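Local structure of C24 protein (Bizionia argentinensis JUB59, 6OV6) at residues Gly49-Asp54 and Gly68-Ser73; Lys76-Ser81 and Glu97-Phe102; Val202-Trp207 and Gly242-Leu247. The protein is of unknown function but is probably the receptor-binding tip of the long tail fibre of a temperate bacteriophage, a trimer that binds manganese. All blocks are in the same frame, centred on the assembly; numbering follows the deposited sequence.

Contact 1: residues Gly49-Asp54 and Gly68-Ser73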
loop_
_atom_site.group_PDB
_atom_site.type_symbol
_atom_site.label_atom_id
_atom_site.label_comp_id
_atom_site.label_asym_id
_atom_site.label_seq_id
_atom_site.Cartn_x
_atom_site.Cartn_y
_atom_site.Cartn_z
ATOM N N GLY A 49 -4.165 28.214 -34.640
ATOM C CA GLY A 49 -2.998 28.345 -35.503
ATOM C C GLY A 49 -2.128 29.513 -35.083
ATOM O O GLY A 49 -1.553 29.497 -33.991
ATOM N N SER A 50 -2.068 30.550 -35.938
ATOM C CA SER A 50 -1.318 31.791 -35.728
ATOM C C SER A 50 -2.210 32.902 -35.092
ATOM O O SER A 50 -1.711 33.978 -34.770
ATOM C CB SER A 50 -0.738 32.272 -37.062
ATOM O OG SER A 50 -1.775 32.698 -37.934
ATOM N N THR A 51 -3.522 32.605 -34.932
ATOM C CA THR A 51 -4.597 33.455 -34.415
ATOM C C THR A 51 -4.996 33.152 -32.932
ATOM O O THR A 51 -4.852 32.023 -32.436
ATOM C CB THR A 51 -5.780 33.323 -35.409
ATOM O OG1 THR A 51 -5.414 33.960 -36.632
ATOM C CG2 THR A 51 -7.105 33.904 -34.910
ATOM N N THR A 52 -5.473 34.201 -32.235
ATOM C CA THR A 52 -6.067 34.149 -30.897
ATOM C C THR A 52 -7.405 34.863 -31.061
ATOM O O THR A 52 -7.447 35.976 -31.603
ATOM C CB THR A 52 -5.192 34.820 -29.826
ATOM O OG1 THR A 52 -3.917 34.194 -29.781
ATOM C CG2 THR A 52 -5.824 34.764 -28.426
ATOM N N THR A 53 -8.499 34.222 -30.628
ATOM C CA THR A 53 -9.832 34.821 -30.711
ATOM C C THR A 53 -9.964 35.978 -29.727
ATOM O O THR A 53 -9.142 36.141 -28.821
ATOM C CB THR A 53 -10.922 33.761 -30.423
ATOM O OG1 THR A 53 -10.738 33.227 -29.104
ATOM C CG2 THR A 53 -10.941 32.625 -31.464
ATOM N N ASP A 54 -11.011 36.770 -29.913
ATOM C CA ASP A 54 -11.397 37.847 -29.020
ATOM C C ASP A 54 -11.849 37.207 -27.703
ATOM O O ASP A 54 -12.131 36.003 -27.640
ATOM C CB ASP A 54 -12.559 38.641 -29.627
ATOM C CG ASP A 54 -12.171 39.547 -30.787
ATOM O OD1 ASP A 54 -10.958 39.702 -31.041
ATOM O OD2 ASP A 54 -13.082 40.126 -31.414
ATOM N N GLY A 68 -8.532 40.055 -30.205
ATOM C CA GLY A 68 -7.552 39.112 -30.723
ATOM C C GLY A 68 -7.055 39.466 -32.109
ATOM O O GLY A 68 -7.249 40.588 -32.588
ATOM N N GLY A 69 -6.422 38.491 -32.738
ATOM C CA GLY A 69 -5.823 38.587 -34.066
ATOM C C GLY A 69 -4.596 37.706 -34.098
ATOM O O GLY A 69 -4.568 36.684 -33.400
ATOM N N GLN A 70 -3.557 38.112 -34.854
ATOM C CA GLN A 70 -2.298 37.364 -34.936
ATOM C C GLN A 70 -1.606 37.351 -33.571
ATOM O O GLN A 70 -1.315 38.411 -33.019
ATOM C CB GLN A 70 -1.347 37.946 -36.019
ATOM C CG GLN A 70 -1.784 37.685 -37.471
ATOM C CD GLN A 70 -1.828 36.221 -37.868
ATOM O OE1 GLN A 70 -0.844 35.474 -37.745
ATOM N NE2 GLN A 70 -2.975 35.796 -38.381
ATOM N N THR A 71 -1.392 36.150 -33.014
ATOM C CA THR A 71 -0.749 35.961 -31.704
ATOM C C THR A 71 0.604 36.627 -31.671
ATOM O O THR A 71 1.416 36.424 -32.578
ATOM C CB THR A 71 -0.653 34.466 -31.353
ATOM O OG1 THR A 71 -1.919 33.863 -31.578
ATOM C CG2 THR A 71 -0.194 34.208 -29.915
ATOM N N GLN A 72 0.819 37.452 -30.634
ATOM C CA GLN A 72 2.048 38.183 -30.348
ATOM C C GLN A 72 2.495 37.826 -28.930
ATOM O O GLN A 72 1.733 37.208 -28.185
ATOM C CB GLN A 72 1.838 39.703 -30.477
ATOM C CG GLN A 72 1.752 40.225 -31.907
ATOM C CD GLN A 72 1.722 41.744 -31.945
ATOM O OE1 GLN A 72 2.545 42.440 -31.329
ATOM N NE2 GLN A 72 0.776 42.289 -32.683
ATOM N N SER A 73 3.726 38.193 -28.565
ATOM C CA SER A 73 4.268 37.873 -27.251
ATOM C C SER A 73 3.790 38.818 -26.158
ATOM O O SER A 73 3.909 38.481 -24.983
ATOM C CB SER A 73 5.794 37.807 -27.282
ATOM O OG SER A 73 6.377 39.024 -27.705
HETATM O O HOH W 1 -1.103 31.407 -32.214
#
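Residues 49-54 and 68-73 form the open end of an antiparallel beta hairpin made by strands 51-59 and 62-70, and the polar contacts follow one another along residues 68-71. At Gly68 the backbone N meets Asp54 OD1 at 2.6 Å, on the carboxylate's anti lone pair, so a side chain takes the place of a main-chain acceptor. Gly68 has no CB, and one placed there would lie only 2.1 Å from Thr52 O, consistent with the close approach of the first strand here. Gly69 supplies the regular pairing: its N reaches Thr52 O and its O receives Thr52 N, each at 2.9 Å and in the plane of the accepting carbonyl, making Thr52 and Gly69 a hydrogen-bonded pair. The next pair, Thr51 with Gln70, is non-hydrogen-bonded, with CA atoms 4.6 Å apart and side chains that diverge. The Gln70 chain nevertheless bends at chi2 (-63°), bringing OE1 back to accept a bond from Ser50 OG on a lone pair at 2.9 Å. Thr71 closes the series. Its N donates to Ser50 O at 2.8 Å, nearly straight (160° at the hydrogen), while its OG1 sits beside the backbone N and faces the first strand. Thr52 also packs on Phe102 of the neighbouring strand 96-102. Thr71 and Thr52 cross at about a right angle, their OG1 atoms 2.7 Å apart in a hydrogen bond, and a water links Thr71 OG1 onward to Gly49 O.

Contact 2: residues Lys76-Ser81 and Glu97-Phe102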
loop_
_atom_site.group_PDB
_atom_site.type_symbol
_atom_site.label_atom_id
_atom_site.label_comp_id
_atom_site.label_asym_id
_atom_site.label_seq_id
_atom_site.Cartn_x
_atom_site.Cartn_y
_atom_site.Cartn_z
ATOM N N LYS A 76 -1.413 44.919 -24.440
ATOM C CA LYS A 76 -1.488 46.182 -23.722
ATOM C C LYS A 76 -2.890 46.713 -23.670
ATOM O O LYS A 76 -3.714 46.336 -24.497
ATOM C CB LYS A 76 -0.418 47.212 -24.166
ATOM C CG LYS A 76 -0.852 48.311 -25.103
ATOM C CD LYS A 76 0.332 49.050 -25.715
ATOM C CE LYS A 76 1.056 49.951 -24.758
ATOM N NZ LYS A 76 2.188 50.650 -25.439
ATOM N N ILE A 77 -3.160 47.581 -22.688
ATOM C CA ILE A 77 -4.439 48.260 -22.605
ATOM C C ILE A 77 -4.350 49.429 -23.597
ATOM O O ILE A 77 -3.468 50.266 -23.448
ATOM C CB ILE A 77 -4.732 48.748 -21.148
ATOM C CG1 ILE A 77 -4.907 47.528 -20.168
ATOM C CG2 ILE A 77 -5.950 49.710 -21.120
ATOM C CD1 ILE A 77 -4.624 47.862 -18.683
ATOM N N LEU A 78 -5.233 49.466 -24.607
ATOM C CA LEU A 78 -5.295 50.564 -25.566
ATOM C C LEU A 78 -6.506 51.433 -25.278
ATOM O O LEU A 78 -7.513 50.954 -24.750
ATOM C CB LEU A 78 -5.365 50.080 -27.023
ATOM C CG LEU A 78 -4.110 49.438 -27.616
ATOM C CD1 LEU A 78 -4.279 49.310 -29.110
ATOM C CD2 LEU A 78 -2.844 50.287 -27.362
ATOM N N GLU A 79 -6.367 52.721 -25.585
ATOM C CA GLU A 79 -7.423 53.705 -25.459
ATOM C C GLU A 79 -7.535 54.383 -26.814
ATOM O O GLU A 79 -6.649 55.156 -27.211
ATOM C CB GLU A 79 -7.139 54.714 -24.343
ATOM C CG GLU A 79 -8.356 55.566 -24.064
ATOM C CD GLU A 79 -8.283 56.523 -22.894
ATOM O OE1 GLU A 79 -7.163 56.898 -22.482
ATOM O OE2 GLU A 79 -9.362 56.963 -22.441
ATOM N N THR A 80 -8.589 54.010 -27.548
ATOM C CA THR A 80 -8.822 54.468 -28.906
ATOM C C THR A 80 -10.208 55.055 -29.069
ATOM O O THR A 80 -11.113 54.805 -28.258
ATOM C CB THR A 80 -8.551 53.354 -29.933
ATOM O OG1 THR A 80 -9.458 52.277 -29.700
ATOM C CG2 THR A 80 -7.111 52.857 -29.899
ATOM N N SER A 81 -10.362 55.856 -30.119
ATOM C CA SER A 81 -11.603 56.535 -30.430
ATOM C C SER A 81 -12.687 55.542 -30.784
ATOM O O SER A 81 -12.414 54.564 -31.491
ATOM C CB SER A 81 -11.394 57.533 -31.567
ATOM O OG SER A 81 -12.617 58.145 -31.938
ATOM N N GLU A 97 -12.584 54.454 -25.884
ATOM C CA GLU A 97 -12.923 53.153 -25.292
ATOM C C GLU A 97 -11.610 52.465 -24.921
ATOM O O GLU A 97 -10.594 52.679 -25.591
ATOM C CB GLU A 97 -13.759 52.289 -26.262
ATOM C CG GLU A 97 -13.112 52.061 -27.619
ATOM C CD GLU A 97 -13.948 51.263 -28.598
ATOM O OE1 GLU A 97 -14.883 51.843 -29.198
ATOM O OE2 GLU A 97 -13.623 50.075 -28.816
ATOM N N ARG A 98 -11.620 51.696 -23.830
ATOM C CA ARG A 98 -10.451 50.983 -23.342
ATOM C C ARG A 98 -10.646 49.493 -23.491
ATOM O O ARG A 98 -11.716 48.979 -23.204
ATOM C CB ARG A 98 -10.127 51.384 -21.892
ATOM C CG ARG A 98 -9.494 52.775 -21.831
ATOM C CD ARG A 98 -9.496 53.393 -20.452
ATOM N NE ARG A 98 -8.516 52.748 -19.580
ATOM C CZ ARG A 98 -8.836 51.945 -18.575
ATOM N NH1 ARG A 98 -10.109 51.708 -18.287
ATOM N NH2 ARG A 98 -7.887 51.398 -17.831
ATOM N N TYR A 99 -9.627 48.809 -23.982
ATOM C CA TYR A 99 -9.668 47.367 -24.220
ATOM C C TYR A 99 -8.248 46.881 -24.244
ATOM O O TYR A 99 -7.311 47.682 -24.199
ATOM C CB TYR A 99 -10.393 47.028 -25.575
ATOM C CG TYR A 99 -9.755 47.683 -26.783
ATOM C CD1 TYR A 99 -8.841 46.991 -27.576
ATOM C CD2 TYR A 99 -10.016 49.017 -27.099
ATOM C CE1 TYR A 99 -8.214 47.605 -28.660
ATOM C CE2 TYR A 99 -9.382 49.645 -28.172
ATOM C CZ TYR A 99 -8.494 48.931 -28.960
ATOM O OH TYR A 99 -7.868 49.546 -30.014
ATOM N N VAL A 100 -8.077 45.572 -24.278
ATOM C CA VAL A 100 -6.753 44.959 -24.334
ATOM C C VAL A 100 -6.603 44.299 -25.693
ATOM O O VAL A 100 -7.567 43.727 -26.205
ATOM C CB VAL A 100 -6.560 43.974 -23.149
ATOM C CG1 VAL A 100 -5.260 43.170 -23.253
ATOM C CG2 VAL A 100 -6.592 44.743 -21.835
ATOM N N THR A 101 -5.392 44.393 -26.271
ATOM C CA THR A 101 -5.040 43.760 -27.541
ATOM C C THR A 101 -3.558 43.406 -27.618
ATOM O O THR A 101 -2.777 43.837 -26.764
ATOM C CB THR A 101 -5.590 44.539 -28.764
ATOM O OG1 THR A 101 -5.577 43.652 -29.882
ATOM C CG2 THR A 101 -4.799 45.793 -29.088
ATOM N N PHE A 102 -3.154 42.657 -28.663
ATOM C CA PHE A 102 -1.741 42.384 -28.877
ATOM C C PHE A 102 -1.099 43.699 -29.278
ATOM O O PHE A 102 -1.625 44.433 -30.133
ATOM C CB PHE A 102 -1.527 41.323 -29.962
ATOM C CG PHE A 102 -1.999 39.950 -29.550
ATOM C CD1 PHE A 102 -1.354 39.251 -28.534
ATOM C CD2 PHE A 102 -3.082 39.355 -30.180
ATOM C CE1 PHE A 102 -1.786 37.971 -28.155
ATOM C CE2 PHE A 102 -3.501 38.075 -29.817
ATOM C CZ PHE A 102 -2.848 37.389 -28.806
#
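Tyr99 O is gripped by two donors of different strength: Leu78 N gives a hydrogen bond of 2.8 Å lying nearly along the C=O axis, and Ile77 CA adds a CA-H...O contact at 3.3 Å. Both belong to an antiparallel strand pair, 74-81 with 96-102, in which Lys76-Thr101, Leu78-Tyr99 and Thr80-Glu97 are hydrogen-bonded pairs alternating with the non-hydrogen-bonded Ile77-Val100 and Glu79-Arg98. The N-H...O angles of the six main-chain bonds are 154-164°, and the N-to-C directions of the two segments are 138° apart, well short of 180°, as expected of strongly twisted strands.

One face carries Leu78, Thr80, Tyr99 and Thr101. Tyr99 CG sits in the crowded position between N and the carbonyl carbon (chi1 58°), which turns the ring back over the partner strand. Leu78 CB lies over one ring face in a CH-pi contact, 4.2 Å from the Tyr99 ring centroid, and Leu78 CD1 goes on to meet Thr101 CG2 at 3.6 Å.

On the other face Ile77 CG1 packs on Val100 CG2 at 3.7 Å, with Phe64 of strand 62-70 against both residues. Glu79 and Arg98 meet through their aliphatic parts, CG to CG; the guanidinium instead forms a salt bridge with Glu62. Back on the tyrosine face, Thr80 OG1 approaches the ring edge in its plane and shares a hydrogen bond of 3.2 Å with Tyr99 OH.

Contact 3: residues Val202-Trp207 and Gly242-Leu247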
loop_
_atom_site.group_PDB
_atom_site.type_symbol
_atom_site.label_atom_id
_atom_site.label_comp_id
_atom_site.label_asym_id
_atom_site.label_seq_id
_atom_site.Cartn_x
_atom_site.Cartn_y
_atom_site.Cartn_z
ATOM N N VAL A 202 26.980 -54.415 10.346
ATOM C CA VAL A 202 27.557 -54.908 11.603
ATOM C C VAL A 202 28.669 -55.882 11.215
ATOM O O VAL A 202 28.382 -56.882 10.558
ATOM C CB VAL A 202 26.515 -55.557 12.568
ATOM C CG1 VAL A 202 27.173 -55.927 13.910
ATOM C CG2 VAL A 202 25.324 -54.620 12.792
ATOM N N PRO A 203 29.927 -55.617 11.598
ATOM C CA PRO A 203 31.007 -56.551 11.228
ATOM C C PRO A 203 31.085 -57.792 12.115
ATOM O O PRO A 203 30.819 -57.723 13.321
ATOM C CB PRO A 203 32.270 -55.697 11.373
ATOM C CG PRO A 203 31.932 -54.734 12.466
ATOM C CD PRO A 203 30.440 -54.486 12.405
ATOM N N ARG A 204 31.467 -58.927 11.516
ATOM C CA ARG A 204 31.713 -60.167 12.270
ATOM C C ARG A 204 33.117 -60.087 12.924
ATOM O O ARG A 204 33.378 -60.803 13.898
ATOM C CB ARG A 204 31.589 -61.431 11.380
ATOM C CG ARG A 204 32.551 -61.439 10.161
ATOM C CD ARG A 204 32.573 -62.753 9.430
ATOM N NE ARG A 204 33.335 -62.614 8.190
ATOM C CZ ARG A 204 34.043 -63.581 7.618
ATOM N NH1 ARG A 204 34.109 -64.786 8.174
ATOM N NH2 ARG A 204 34.721 -63.342 6.505
ATOM N N ASP A 205 34.027 -59.241 12.353
ATOM C CA ASP A 205 35.402 -59.063 12.823
ATOM C C ASP A 205 35.607 -57.757 13.563
ATOM O O ASP A 205 34.776 -56.845 13.447
ATOM C CB ASP A 205 36.389 -59.143 11.632
ATOM C CG ASP A 205 36.495 -60.520 11.002
ATOM O OD1 ASP A 205 35.962 -61.472 11.578
ATOM O OD2 ASP A 205 37.054 -60.622 9.895
ATOM N N GLY A 206 36.740 -57.684 14.281
ATOM C CA GLY A 206 37.212 -56.503 14.989
ATOM C C GLY A 206 36.663 -56.279 16.370
ATOM O O GLY A 206 36.738 -55.160 16.881
ATOM N N TRP A 207 36.112 -57.330 17.006
ATOM C CA TRP A 207 35.519 -57.201 18.341
ATOM C C TRP A 207 36.565 -57.220 19.462
ATOM O O TRP A 207 36.213 -57.102 20.634
ATOM C CB TRP A 207 34.489 -58.314 18.551
ATOM C CG TRP A 207 33.266 -58.127 17.705
ATOM C CD1 TRP A 207 33.107 -58.491 16.397
ATOM C CD2 TRP A 207 32.049 -57.478 18.096
ATOM N NE1 TRP A 207 31.863 -58.103 15.949
ATOM C CE2 TRP A 207 31.175 -57.519 16.984
ATOM C CE3 TRP A 207 31.593 -56.893 19.295
ATOM C CZ2 TRP A 207 29.878 -56.973 17.027
ATOM C CZ3 TRP A 207 30.303 -56.360 19.338
ATOM C CH2 TRP A 207 29.468 -56.394 18.212
ATOM N N GLY A 242 30.333 -66.406 9.479
ATOM C CA GLY A 242 30.636 -66.340 8.052
ATOM C C GLY A 242 30.518 -65.000 7.362
ATOM O O GLY A 242 31.263 -64.733 6.406
ATOM N N ILE A 243 29.573 -64.141 7.803
ATOM C CA ILE A 243 29.325 -62.873 7.102
ATOM C C ILE A 243 29.158 -61.668 8.019
ATOM O O ILE A 243 28.817 -61.814 9.202
ATOM C CB ILE A 243 28.040 -63.008 6.194
ATOM C CG1 ILE A 243 26.760 -63.314 7.049
ATOM C CG2 ILE A 243 28.217 -64.050 5.047
ATOM C CD1 ILE A 243 25.396 -63.068 6.351
ATOM N N ASP A 244 29.310 -60.470 7.424
ATOM C CA ASP A 244 28.950 -59.198 8.049
ATOM C C ASP A 244 27.434 -59.067 7.845
ATOM O O ASP A 244 26.870 -59.759 7.004
ATOM C CB ASP A 244 29.647 -58.011 7.378
ATOM C CG ASP A 244 31.147 -58.021 7.543
ATOM O OD1 ASP A 244 31.627 -58.491 8.600
ATOM O OD2 ASP A 244 31.842 -57.561 6.619
ATOM N N ARG A 245 26.770 -58.183 8.604
ATOM C CA ARG A 245 25.307 -58.035 8.475
ATOM C C ARG A 245 24.880 -56.608 8.126
ATOM O O ARG A 245 25.055 -55.707 8.944
ATOM C CB ARG A 245 24.585 -58.478 9.765
ATOM C CG ARG A 245 24.990 -59.853 10.280
ATOM C CD ARG A 245 24.712 -60.998 9.321
ATOM N NE ARG A 245 23.282 -61.206 9.089
ATOM C CZ ARG A 245 22.449 -61.764 9.958
ATOM N NH1 ARG A 245 22.889 -62.166 11.146
ATOM N NH2 ARG A 245 21.171 -61.928 9.648
ATOM N N THR A 246 24.283 -56.411 6.940
ATOM C CA THR A 246 23.780 -55.083 6.523
ATOM C C THR A 246 22.310 -54.979 6.926
ATOM O O THR A 246 21.485 -55.794 6.511
ATOM C CB THR A 246 24.050 -54.775 5.050
ATOM O OG1 THR A 246 25.465 -54.786 4.860
ATOM C CG2 THR A 246 23.524 -53.374 4.646
ATOM N N LEU A 247 22.006 -54.003 7.781
ATOM C CA LEU A 247 20.671 -53.867 8.349
ATOM C C LEU A 247 20.011 -52.557 7.968
ATOM O O LEU A 247 20.710 -51.580 7.763
ATOM C CB LEU A 247 20.793 -53.931 9.886
ATOM C CG LEU A 247 21.585 -55.129 10.487
ATOM C CD1 LEU A 247 21.764 -54.954 11.976
ATOM C CD2 LEU A 247 20.906 -56.452 10.174
HETATM O O HOH W 2 34.132 -57.998 9.488
#
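Three direct backbone-donated hydrogen bonds join the end of strand 199-202 and the loop after it to the start of strand 245-248 and the residue before it, where a two-stranded antiparallel ladder ends. Val202 and Arg245 are a hydrogen-bonded pair: Val202 N reaches Arg245 O at 2.7 Å, with the donor 32° out of the carbonyl plane, and Arg245 N returns a bond to Val202 O in plane. One step further, a carboxylate replaces the main-chain acceptor, as Arg204 N donates to the anti lone pair of Asp244 OD1 at 3.0 Å. That oxygen also accepts from a water held by Asp205 N, so two donors grip it. Within the loop, Trp207 NE1 donates to Pro203 O at 2.9 Å.

Between the segments charge plays a looser part. Arg204 NE remains 4.5 Å from Asp244 OD1, beyond a salt bridge. The extended arginine instead lays one guanidinium face on Gly242 O, 3.2 Å from Arg204 CZ, while its NH1 bonds to Ser241 O. Ile243 O, against Arg204 CB, is buried without a polar partner in the model.

Apolar contact is slight: Val202 CG2 meets Leu247 CD1 at 3.7 Å. Strands 199-202 and 245-248 are flanked by the other two chains of the trimer. Asp205 forms salt bridges with Arg221 and Lys218 of the second subunit; Arg245 hydrogen-bonds through NH1 to Asp205 O and makes a cation-pi contact with Trp207, both of that subunit, while Leu247 of the third packs on Val202.

All three contacts lie mainly at the surface, each with just one buried residue among those touching. Contacts 1 and 2 belong to the same mixed sheet, where strands 62-70 and 96-102 are neighbours; their centres are 15 Å apart, and Phe102 CD2 packs at 3.5 Å from Gln70 O. Contact 3 stands on the opposite side of the chain's centre, about 109 and 120 Å from the other two, centre to centre. Chemistry follows place: contact 1 adds hydroxyl, amide and carboxylate bonds to a short main-chain pairing at a hairpin end, contact 2 relies on a long ladder with packed side chains, whereas contact 3 has a single bridge and draws in neighbouring subunits, which leave contacts 1 and 2 untouched.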